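Local coordinates for chitin oligosaccahride binding protein NagB1 (Paenibacillus sp. FPU-7, PDB 7EHP), which binds short chitin oligosaccharides, N,N'-diacetylchitobiose and triacetylchitotriose, probably as the extracellular solute-binding component of a bacterial sugar uptake system, at residues V119-F129 and I258-F267; W140-K151 and R206-Y215. All coordinates share one frame; numbering follows the deposited sequence.

Interaction 1 (V119-F129 and I258-F267)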
loop_
_atom_site.group_PDB
_atom_site.type_symbol
_atom_site.label_atom_id
_atom_site.label_comp_id
_atom_site.label_asym_id
_atom_site.label_seq_id
_atom_site.Cartn_x
_atom_site.Cartn_y
_atom_site.Cartn_z
ATOM N N VAL A 119 7.236 -0.187 0.472
ATOM C CA VAL A 119 7.583 0.957 -0.369
ATOM C C VAL A 119 6.780 0.847 -1.657
ATOM O O VAL A 119 6.375 -0.243 -2.065
ATOM C CB VAL A 119 9.101 1.072 -0.709
ATOM C CG1 VAL A 119 9.904 1.534 0.480
ATOM C CG2 VAL A 119 9.649 -0.243 -1.255
ATOM N N GLU A 120 6.548 1.986 -2.300
ATOM C CA GLU A 120 5.968 2.029 -3.635
ATOM C C GLU A 120 6.969 2.674 -4.573
ATOM O O GLU A 120 7.555 3.702 -4.241
ATOM C CB GLU A 120 4.666 2.821 -3.656
ATOM C CG GLU A 120 3.515 2.127 -2.997
ATOM C CD GLU A 120 2.226 2.919 -3.086
ATOM O OE1 GLU A 120 2.122 3.808 -3.974
ATOM O OE2 GLU A 120 1.330 2.652 -2.252
ATOM N N GLY A 121 7.170 2.068 -5.731
ATOM C CA GLY A 121 8.053 2.644 -6.725
ATOM C C GLY A 121 7.879 1.898 -8.024
ATOM O O GLY A 121 6.820 1.309 -8.260
ATOM N N VAL A 122 8.915 1.879 -8.850
ATOM C CA VAL A 122 8.818 1.387 -10.213
ATOM C C VAL A 122 9.501 0.034 -10.279
ATOM O O VAL A 122 10.722 -0.064 -10.100
ATOM C CB VAL A 122 9.438 2.375 -11.209
ATOM C CG1 VAL A 122 9.214 1.905 -12.638
ATOM C CG2 VAL A 122 8.859 3.772 -10.977
ATOM N N PHE A 123 8.707 -1.011 -10.516
ATOM C CA PHE A 123 9.250 -2.276 -10.977
ATOM C C PHE A 123 9.665 -2.144 -12.436
ATOM O O PHE A 123 8.995 -1.473 -13.229
ATOM C CB PHE A 123 8.215 -3.393 -10.824
ATOM C CG PHE A 123 7.908 -3.754 -9.378
ATOM C CD1 PHE A 123 7.060 -2.959 -8.621
ATOM C CD2 PHE A 123 8.458 -4.886 -8.792
ATOM C CE1 PHE A 123 6.770 -3.263 -7.308
ATOM C CE2 PHE A 123 8.164 -5.207 -7.466
ATOM C CZ PHE A 123 7.309 -4.388 -6.738
ATOM N N TYR A 124 10.756 -2.803 -12.820
ATOM C CA TYR A 124 11.112 -2.732 -14.231
ATOM C C TYR A 124 11.703 -4.052 -14.702
ATOM O O TYR A 124 12.136 -4.895 -13.910
ATOM C CB TYR A 124 12.064 -1.555 -14.508
ATOM C CG TYR A 124 13.497 -1.762 -14.063
ATOM C CD1 TYR A 124 13.841 -1.781 -12.695
ATOM C CD2 TYR A 124 14.514 -1.903 -15.007
ATOM C CE1 TYR A 124 15.153 -1.961 -12.298
ATOM C CE2 TYR A 124 15.828 -2.079 -14.620
ATOM C CZ TYR A 124 16.143 -2.108 -13.275
ATOM O OH TYR A 124 17.457 -2.275 -12.917
ATOM N N ASN A 125 11.688 -4.230 -16.018
ATOM C CA ASN A 125 12.201 -5.433 -16.655
ATOM C C ASN A 125 13.609 -5.132 -17.171
ATOM O O ASN A 125 13.779 -4.382 -18.140
ATOM C CB ASN A 125 11.257 -5.880 -17.769
ATOM C CG ASN A 125 11.713 -7.154 -18.450
ATOM O OD1 ASN A 125 12.907 -7.420 -18.545
ATOM N ND2 ASN A 125 10.750 -7.956 -18.927
ATOM N N LYS A 126 14.611 -5.735 -16.524
ATOM C CA LYS A 126 16.008 -5.509 -16.891
ATOM C C LYS A 126 16.299 -5.953 -18.318
ATOM O O LYS A 126 17.166 -5.371 -18.985
ATOM C CB LYS A 126 16.925 -6.255 -15.914
ATOM C CG LYS A 126 17.057 -5.648 -14.509
ATOM C CD LYS A 126 17.580 -6.713 -13.534
ATOM C CE LYS A 126 18.430 -6.124 -12.430
ATOM N NZ LYS A 126 17.780 -4.966 -11.791
ATOM N N GLN A 127 15.595 -6.978 -18.812
ATOM C CA GLN A 127 15.849 -7.440 -20.175
ATOM C C GLN A 127 15.207 -6.528 -21.222
ATOM O O GLN A 127 15.771 -6.361 -22.316
ATOM C CB GLN A 127 15.372 -8.888 -20.342
ATOM C CG GLN A 127 15.211 -9.355 -21.794
ATOM C CD GLN A 127 16.532 -9.461 -22.564
ATOM O OE1 GLN A 127 17.579 -9.812 -22.004
ATOM N NE2 GLN A 127 16.483 -9.149 -23.858
ATOM N N ILE A 128 14.055 -5.919 -20.918
ATOM C CA ILE A 128 13.498 -4.937 -21.845
ATOM C C ILE A 128 14.376 -3.692 -21.885
ATOM O O ILE A 128 14.631 -3.133 -22.962
ATOM C CB ILE A 128 12.040 -4.599 -21.487
ATOM C CG1 ILE A 128 11.123 -5.794 -21.750
ATOM C CG2 ILE A 128 11.524 -3.453 -22.346
ATOM C CD1 ILE A 128 9.700 -5.576 -21.246
ATOM N N PHE A 129 14.873 -3.245 -20.724
ATOM C CA PHE A 129 15.771 -2.090 -20.716
ATOM C C PHE A 129 17.035 -2.366 -21.522
ATOM O O PHE A 129 17.493 -1.502 -22.283
ATOM C CB PHE A 129 16.135 -1.691 -19.288
ATOM C CG PHE A 129 15.121 -0.804 -18.623
ATOM C CD1 PHE A 129 13.758 -1.004 -18.820
ATOM C CD2 PHE A 129 15.529 0.213 -17.771
ATOM C CE1 PHE A 129 12.828 -0.190 -18.195
ATOM C CE2 PHE A 129 14.609 1.032 -17.146
ATOM C CZ PHE A 129 13.255 0.834 -17.358
ATOM N N ILE A 258 9.862 -13.534 -16.744
ATOM C CA ILE A 258 10.969 -12.601 -16.598
ATOM C C ILE A 258 11.415 -12.497 -15.140
ATOM O O ILE A 258 11.753 -11.407 -14.664
ATOM C CB ILE A 258 10.533 -11.232 -17.150
ATOM C CG1 ILE A 258 9.312 -10.733 -16.365
ATOM C CG2 ILE A 258 10.198 -11.327 -18.644
ATOM C CD1 ILE A 258 9.095 -9.244 -16.420
ATOM N N ALA A 259 11.461 -13.629 -14.433
ATOM C CA ALA A 259 11.599 -13.598 -12.975
ATOM C C ALA A 259 12.918 -12.961 -12.522
ATOM O O ALA A 259 12.924 -12.060 -11.675
ATOM C CB ALA A 259 11.460 -15.016 -12.420
ATOM N N GLU A 260 14.051 -13.423 -13.054
ATOM C CA GLU A 260 15.324 -12.921 -12.543
ATOM C C GLU A 260 15.672 -11.534 -13.073
ATOM O O GLU A 260 16.410 -10.788 -12.418
ATOM C CB GLU A 260 16.460 -13.896 -12.870
ATOM C CG GLU A 260 17.729 -13.728 -12.021
ATOM C CD GLU A 260 17.507 -13.832 -10.503
ATOM O OE1 GLU A 260 18.454 -13.488 -9.755
ATOM O OE2 GLU A 260 16.419 -14.277 -10.055
ATOM N N ASP A 261 15.179 -11.159 -14.245
ATOM C CA ASP A 261 15.479 -9.826 -14.739
ATOM C C ASP A 261 14.419 -8.799 -14.331
ATOM O O ASP A 261 14.243 -7.780 -15.021
ATOM C CB ASP A 261 15.716 -9.872 -16.255
ATOM C CG ASP A 261 14.668 -10.674 -16.992
ATOM O OD1 ASP A 261 13.480 -10.529 -16.662
ATOM O OD2 ASP A 261 15.039 -11.484 -17.873
ATOM N N ILE A 262 13.728 -9.025 -13.197
ATOM C CA ILE A 262 12.824 -8.030 -12.617
ATOM C C ILE A 262 13.599 -7.195 -11.608
ATOM O O ILE A 262 14.257 -7.743 -10.713
ATOM C CB ILE A 262 11.607 -8.693 -11.951
ATOM C CG1 ILE A 262 10.579 -9.110 -12.993
ATOM C CG2 ILE A 262 10.938 -7.700 -10.994
ATOM C CD1 ILE A 262 9.444 -9.955 -12.442
ATOM N N GLY A 263 13.517 -5.871 -11.740
ATOM C CA GLY A 263 14.152 -4.965 -10.800
ATOM C C GLY A 263 13.218 -3.901 -10.249
ATOM O O GLY A 263 12.008 -3.939 -10.478
ATOM N N PHE A 264 13.770 -2.926 -9.542
ATOM C CA PHE A 264 12.957 -1.930 -8.854
ATOM C C PHE A 264 13.811 -0.689 -8.667
ATOM O O PHE A 264 14.974 -0.804 -8.273
ATOM C CB PHE A 264 12.472 -2.470 -7.498
ATOM C CG PHE A 264 11.664 -1.489 -6.682
ATOM C CD1 PHE A 264 12.283 -0.534 -5.892
ATOM C CD2 PHE A 264 10.278 -1.555 -6.675
ATOM C CE1 PHE A 264 11.534 0.362 -5.143
ATOM C CE2 PHE A 264 9.522 -0.662 -5.943
ATOM C CZ PHE A 264 10.147 0.293 -5.161
ATOM N N PHE A 265 13.249 0.490 -8.941
ATOM C CA PHE A 265 13.939 1.730 -8.609
ATOM C C PHE A 265 12.947 2.767 -8.095
ATOM O O PHE A 265 11.759 2.739 -8.423
ATOM C CB PHE A 265 14.745 2.286 -9.803
ATOM C CG PHE A 265 13.939 2.505 -11.058
ATOM C CD1 PHE A 265 13.236 3.679 -11.256
ATOM C CD2 PHE A 265 13.911 1.543 -12.051
ATOM C CE1 PHE A 265 12.493 3.883 -12.416
ATOM C CE2 PHE A 265 13.173 1.738 -13.211
ATOM C CZ PHE A 265 12.467 2.911 -13.393
ATOM N N SER A 266 13.454 3.687 -7.280
ATOM C CA SER A 266 12.648 4.817 -6.838
ATOM C C SER A 266 12.279 5.693 -8.033
ATOM O O SER A 266 13.019 5.783 -9.019
ATOM C CB SER A 266 13.409 5.625 -5.791
ATOM O OG SER A 266 12.681 6.778 -5.409
ATOM N N PHE A 267 11.108 6.320 -7.951
ATOM C CA PHE A 267 10.597 7.107 -9.067
ATOM C C PHE A 267 11.563 8.240 -9.399
ATOM O O PHE A 267 12.090 8.882 -8.489
ATOM C CB PHE A 267 9.222 7.688 -8.726
ATOM C CG PHE A 267 8.514 8.255 -9.898
ATOM C CD1 PHE A 267 7.796 7.434 -10.755
ATOM C CD2 PHE A 267 8.609 9.616 -10.182
ATOM C CE1 PHE A 267 7.147 7.970 -11.870
ATOM C CE2 PHE A 267 7.979 10.163 -11.284
ATOM C CZ PHE A 267 7.252 9.343 -12.140
#

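Interaction 2 (W140-K151 and R206-Y215)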
loop_
_atom_site.group_PDB
_atom_site.type_symbol
_atom_site.label_atom_id
_atom_site.label_comp_id
_atom_site.label_asym_id
_atom_site.label_seq_id
_atom_site.Cartn_x
_atom_site.Cartn_y
_atom_site.Cartn_z
ATOM N N TRP A 140 13.232 13.114 -14.583
ATOM C CA TRP A 140 12.058 13.094 -15.459
ATOM C C TRP A 140 12.446 12.930 -16.923
ATOM O O TRP A 140 11.864 12.106 -17.644
ATOM C CB TRP A 140 11.226 14.366 -15.269
ATOM C CG TRP A 140 9.963 14.380 -16.095
ATOM C CD1 TRP A 140 9.774 14.994 -17.309
ATOM C CD2 TRP A 140 8.725 13.741 -15.774
ATOM N NE1 TRP A 140 8.499 14.773 -17.755
ATOM C CE2 TRP A 140 7.831 14.012 -16.829
ATOM C CE3 TRP A 140 8.282 12.969 -14.692
ATOM C CZ2 TRP A 140 6.520 13.545 -16.833
ATOM C CZ3 TRP A 140 6.981 12.502 -14.697
ATOM C CH2 TRP A 140 6.111 12.799 -15.761
ATOM N N GLU A 141 13.433 13.704 -17.387
ATOM C CA GLU A 141 13.745 13.658 -18.809
ATOM C C GLU A 141 14.316 12.303 -19.213
ATOM O O GLU A 141 14.125 11.873 -20.359
ATOM C CB GLU A 141 14.701 14.798 -19.181
ATOM C CG GLU A 141 14.031 16.171 -19.181
ATOM C CD GLU A 141 12.786 16.243 -20.073
ATOM O OE1 GLU A 141 12.855 15.779 -21.236
ATOM O OE2 GLU A 141 11.734 16.762 -19.609
ATOM N N ASP A 142 14.995 11.608 -18.293
ATOM C CA ASP A 142 15.381 10.224 -18.558
ATOM C C ASP A 142 14.143 9.349 -18.719
ATOM O O ASP A 142 14.059 8.530 -19.641
ATOM C CB ASP A 142 16.252 9.662 -17.425
ATOM C CG ASP A 142 17.447 10.545 -17.073
ATOM O OD1 ASP A 142 18.207 10.908 -17.990
ATOM O OD2 ASP A 142 17.647 10.828 -15.861
ATOM N N LEU A 143 13.174 9.505 -17.811
ATOM C CA LEU A 143 11.962 8.684 -17.858
ATOM C C LEU A 143 11.245 8.829 -19.193
ATOM O O LEU A 143 10.801 7.833 -19.781
ATOM C CB LEU A 143 11.032 9.069 -16.707
ATOM C CG LEU A 143 9.751 8.256 -16.484
ATOM C CD1 LEU A 143 10.022 6.756 -16.506
ATOM C CD2 LEU A 143 9.094 8.669 -15.164
ATOM N N MET A 144 11.131 10.067 -19.684
ATOM C CA MET A 144 10.468 10.325 -20.956
ATOM C C MET A 144 11.153 9.572 -22.093
ATOM O O MET A 144 10.491 8.986 -22.954
ATOM C CB MET A 144 10.482 11.829 -21.221
ATOM C CG MET A 144 9.621 12.679 -20.278
ATOM S SD MET A 144 7.991 12.027 -19.870
ATOM C CE MET A 144 7.179 12.472 -21.354
ATOM N N ASP A 145 12.486 9.570 -22.098
ATOM C CA ASP A 145 13.247 8.835 -23.109
ATOM C C ASP A 145 12.985 7.330 -23.018
ATOM O O ASP A 145 12.732 6.664 -24.031
ATOM C CB ASP A 145 14.735 9.155 -22.925
ATOM C CG ASP A 145 15.615 8.457 -23.922
ATOM O OD1 ASP A 145 15.451 8.694 -25.141
ATOM O OD2 ASP A 145 16.471 7.655 -23.474
ATOM N N VAL A 146 13.037 6.779 -21.799
ATOM C CA VAL A 146 12.782 5.354 -21.593
ATOM C C VAL A 146 11.389 4.995 -22.085
ATOM O O VAL A 146 11.203 4.030 -22.836
ATOM C CB VAL A 146 12.962 4.997 -20.106
ATOM C CG1 VAL A 146 12.376 3.615 -19.792
ATOM C CG2 VAL A 146 14.427 5.069 -19.728
ATOM N N ALA A 147 10.392 5.793 -21.687
ATOM C CA ALA A 147 9.005 5.519 -22.047
ATOM C C ALA A 147 8.787 5.621 -23.553
ATOM O O ALA A 147 8.089 4.781 -24.147
ATOM C CB ALA A 147 8.086 6.489 -21.302
ATOM N N ALA A 148 9.369 6.650 -24.185
ATOM C CA ALA A 148 9.252 6.816 -25.637
ATOM C C ALA A 148 9.882 5.648 -26.395
ATOM O O ALA A 148 9.305 5.151 -27.370
ATOM C CB ALA A 148 9.897 8.132 -26.066
ATOM N N LYS A 149 11.064 5.198 -25.963
ATOM C CA LYS A 149 11.702 4.044 -26.600
ATOM C C LYS A 149 10.925 2.763 -26.335
ATOM O O LYS A 149 10.757 1.935 -27.239
ATOM C CB LYS A 149 13.144 3.901 -26.110
ATOM C CG LYS A 149 14.032 5.093 -26.470
ATOM C CD LYS A 149 15.505 4.807 -26.279
ATOM C CE LYS A 149 16.338 5.951 -26.856
ATOM N NZ LYS A 149 17.602 6.147 -26.099
ATOM N N ALA A 150 10.448 2.577 -25.100
ATOM C CA ALA A 150 9.650 1.393 -24.801
ATOM C C ALA A 150 8.444 1.323 -25.722
ATOM O O ALA A 150 8.166 0.280 -26.329
ATOM C CB ALA A 150 9.210 1.402 -23.331
ATOM N N LYS A 151 7.715 2.438 -25.839
ATOM C CA LYS A 151 6.520 2.465 -26.674
ATOM C C LYS A 151 6.872 2.261 -28.141
ATOM O O LYS A 151 6.156 1.563 -28.870
ATOM C CB LYS A 151 5.788 3.787 -26.479
ATOM C CG LYS A 151 4.307 3.738 -26.781
ATOM C CD LYS A 151 3.660 5.051 -26.355
ATOM C CE LYS A 151 2.213 5.108 -26.768
ATOM N NZ LYS A 151 1.462 3.941 -26.204
ATOM N N ARG A 206 1.900 16.378 -14.576
ATOM C CA ARG A 206 2.894 15.406 -15.021
ATOM C C ARG A 206 2.260 14.046 -15.215
ATOM O O ARG A 206 2.603 13.319 -16.148
ATOM C CB ARG A 206 4.031 15.310 -14.004
ATOM C CG ARG A 206 5.020 16.453 -14.117
ATOM C CD ARG A 206 6.002 16.436 -12.966
ATOM N NE ARG A 206 6.816 17.648 -12.950
ATOM C CZ ARG A 206 7.842 17.863 -13.765
ATOM N NH1 ARG A 206 8.182 16.943 -14.669
ATOM N NH2 ARG A 206 8.525 19.000 -13.678
ATOM N N TYR A 207 1.384 13.671 -14.292
ATOM C CA TYR A 207 0.622 12.441 -14.417
ATOM C C TYR A 207 -0.219 12.465 -15.685
ATOM O O TYR A 207 -0.247 11.489 -16.446
ATOM C CB TYR A 207 -0.247 12.299 -13.168
ATOM C CG TYR A 207 -1.037 11.013 -13.015
ATOM C CD1 TYR A 207 -2.223 10.793 -13.728
ATOM C CD2 TYR A 207 -0.636 10.046 -12.095
ATOM C CE1 TYR A 207 -2.965 9.613 -13.546
ATOM C CE2 TYR A 207 -1.366 8.879 -11.902
ATOM C CZ TYR A 207 -2.519 8.662 -12.616
ATOM O OH TYR A 207 -3.220 7.481 -12.384
ATOM N N ASP A 208 -0.927 13.581 -15.915
ATOM C CA ASP A 208 -1.740 13.740 -17.118
ATOM C C ASP A 208 -0.890 13.646 -18.384
ATOM O O ASP A 208 -1.342 13.117 -19.407
ATOM C CB ASP A 208 -2.483 15.080 -17.067
ATOM C CG ASP A 208 -3.739 15.104 -17.941
ATOM O OD1 ASP A 208 -4.322 14.035 -18.228
ATOM O OD2 ASP A 208 -4.149 16.209 -18.336
ATOM N N THR A 209 0.349 14.154 -18.337
ATOM C CA THR A 209 1.247 14.011 -19.483
ATOM C C THR A 209 1.484 12.537 -19.791
ATOM O O THR A 209 1.483 12.123 -20.951
ATOM C CB THR A 209 2.574 14.750 -19.214
ATOM O OG1 THR A 209 2.389 16.173 -19.323
ATOM C CG2 THR A 209 3.664 14.323 -20.193
ATOM N N LEU A 210 1.664 11.721 -18.754
ATOM C CA LEU A 210 1.804 10.282 -18.960
ATOM C C LEU A 210 0.559 9.707 -19.615
ATOM O O LEU A 210 0.647 8.822 -20.480
ATOM C CB LEU A 210 2.071 9.592 -17.616
ATOM C CG LEU A 210 3.390 9.923 -16.922
ATOM C CD1 LEU A 210 3.538 9.031 -15.682
ATOM C CD2 LEU A 210 4.577 9.740 -17.841
ATOM N N LEU A 211 -0.613 10.203 -19.217
ATOM C CA LEU A 211 -1.853 9.786 -19.859
ATOM C C LEU A 211 -1.881 10.236 -21.316
ATOM O O LEU A 211 -2.167 9.434 -22.217
ATOM C CB LEU A 211 -3.046 10.348 -19.076
ATOM C CG LEU A 211 -3.316 9.772 -17.663
ATOM C CD1 LEU A 211 -4.411 10.568 -16.917
ATOM C CD2 LEU A 211 -3.714 8.290 -17.739
ATOM N N LYS A 212 -1.577 11.521 -21.560
ATOM C CA LYS A 212 -1.668 12.119 -22.897
ATOM C C LYS A 212 -0.710 11.477 -23.892
ATOM O O LYS A 212 -0.932 11.554 -25.104
ATOM C CB LYS A 212 -1.368 13.624 -22.828
ATOM C CG LYS A 212 -2.447 14.424 -22.124
ATOM C CD LYS A 212 -2.205 15.916 -22.256
ATOM C CE LYS A 212 -3.005 16.681 -21.210
ATOM N NZ LYS A 212 -2.576 18.100 -21.101
ATOM N N LYS A 213 0.384 10.896 -23.411
ATOM C CA LYS A 213 1.361 10.264 -24.283
ATOM C C LYS A 213 1.161 8.761 -24.394
ATOM O O LYS A 213 1.856 8.116 -25.190
ATOM C CB LYS A 213 2.779 10.556 -23.778
ATOM C CG LYS A 213 3.270 11.931 -24.180
ATOM C CD LYS A 213 4.568 12.271 -23.490
ATOM C CE LYS A 213 5.006 13.695 -23.800
ATOM N NZ LYS A 213 5.073 13.939 -25.274
ATOM N N GLY A 214 0.229 8.192 -23.626
ATOM C CA GLY A 214 0.074 6.753 -23.628
ATOM C C GLY A 214 1.190 6.016 -22.924
ATOM O O GLY A 214 1.447 4.855 -23.239
ATOM N N TYR A 215 1.880 6.675 -21.996
ATOM C CA TYR A 215 2.924 6.013 -21.222
ATOM C C TYR A 215 2.333 5.224 -20.057
ATOM O O TYR A 215 2.833 4.151 -19.706
ATOM C CB TYR A 215 3.926 7.045 -20.713
ATOM C CG TYR A 215 4.732 7.705 -21.814
ATOM C CD1 TYR A 215 4.682 7.229 -23.111
ATOM C CD2 TYR A 215 5.563 8.786 -21.540
ATOM C CE1 TYR A 215 5.421 7.810 -24.116
ATOM C CE2 TYR A 215 6.313 9.371 -22.541
ATOM C CZ TYR A 215 6.236 8.873 -23.829
ATOM O OH TYR A 215 6.975 9.451 -24.834
HETATM O O HOH W 1 8.824 11.401 -24.494
#

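Interaction 1 (V119-F129 and I258-F267)
V122 and F265 form a hydrogen-bonded antiparallel pair, as do Y124 and G263, joining strand 119-125 to the short strand 262-265 in the sheet of a periplasmic-binding-protein fold. Backbone bonds run both ways in each pair; the straightest is G263 N to Y124 O, 2.8 Å with 177° at the hydrogen. Strand 237-243 pairs with the other edge of 119-125, through bonds such as F123 with M240, so this strand lies inside the sheet, and its E120 reaches a bound N-acetylglucosamine.

Aromatic packing differs on the two faces. On that of F123 and F264, the rings meet edge-to-face, planes at 85°, with CD2 of F264 over the centre of the F123 ring. The F264 ring also reaches along the strand to the backbone of G121, its CZ 3.5 Å from G121 N. M341 of helix 336-344 touches both side chains. On the other face, V122 lays its CB over the F265 ring, 3.9 Å from the centroid, while its CG2 meets F267. Y124 CD1 approaches F265 CD2 to 3.4 Å, the two rings inclined to each other.

Polar groups gather where strand becomes helix. K126 bends at its last two torsions across G263, and its NZ binds Y124 OH at 2.9 Å and makes a salt bridge with E340. N125 is the N-cap of helix 126-132: with CG anti to the backbone N (chi1 -178°), OD1 accepts from I128 N at 3.0 Å and weakly from Q127 N, while ND2 lies 3.3 Å from I258 CD1.

Interaction 2 (W140-K151 and R206-Y215)
Side-chain packing between two nearly parallel helices, 18° apart, with W140 meeting R206 and A147 meeting Y215, defines this partly buried contact in the helical layer flanking the sheet near strand 156-159. The segment axes approach no closer than 12.2 Å, and long side chains together with Y215, just beyond the end of helix 198-213, bridge the interval.

At one end R206 extends over the W140 indole. Its NH1 stands above one face, 3.4 Å from CD2 of W140, in a cation-pi contact; the guanidinium is turned 77° to the ring and presents its edge, while its NE is held by a salt bridge to D202. CH2 at the far rim of the indole touches L210 CD2.

Y215 fills the other end. A147 CB sits over one face of its ring, 3.5 Å from the centroid, and K213 CB covers the opposite face. The M144 chain, bent at chi2 and chi3, brings its CE to the ring edge, 3.4 Å from Y215 CE2, and SD also stands at that edge, a Met-aromatic contact. Y215 OH lies 2.7 Å from a water that also donates weakly to M144 O.

G214, with positive phi, closes helix 198-213 in a Schellman motif, and K151 NZ donates to G214 O at 3.1 Å, besides forming a long, weak ion pair with E218. The positive ends of R206 and K151 thus engage an indole face and the carbonyl of the turn that ends the helix, polar attractions that probably supplement the apolar packing around Y215.

How the interactions relate
Interaction 1 is the more buried of the two and belongs to the sheet, where backbone bonds fix the strand register and aromatic rings pack on both faces; interaction 2 is a partly exposed helix-helix contact further from the chain centre, carried almost wholly by side chains. The first joins a strand that reaches the sugar, whereas the second joins peripheral helices. They are neighbours nonetheless: helices 126-132 and 140-152 are consecutive, and interaction 2 is nested in the loop that interaction 1 closes. F267 touches both L143, its CZ 3.6 Å from CD2, and W140, while F129 meets V146, so apolar packing from the end of strand 262-265 and from helix 126-132 reaches helix 140-152.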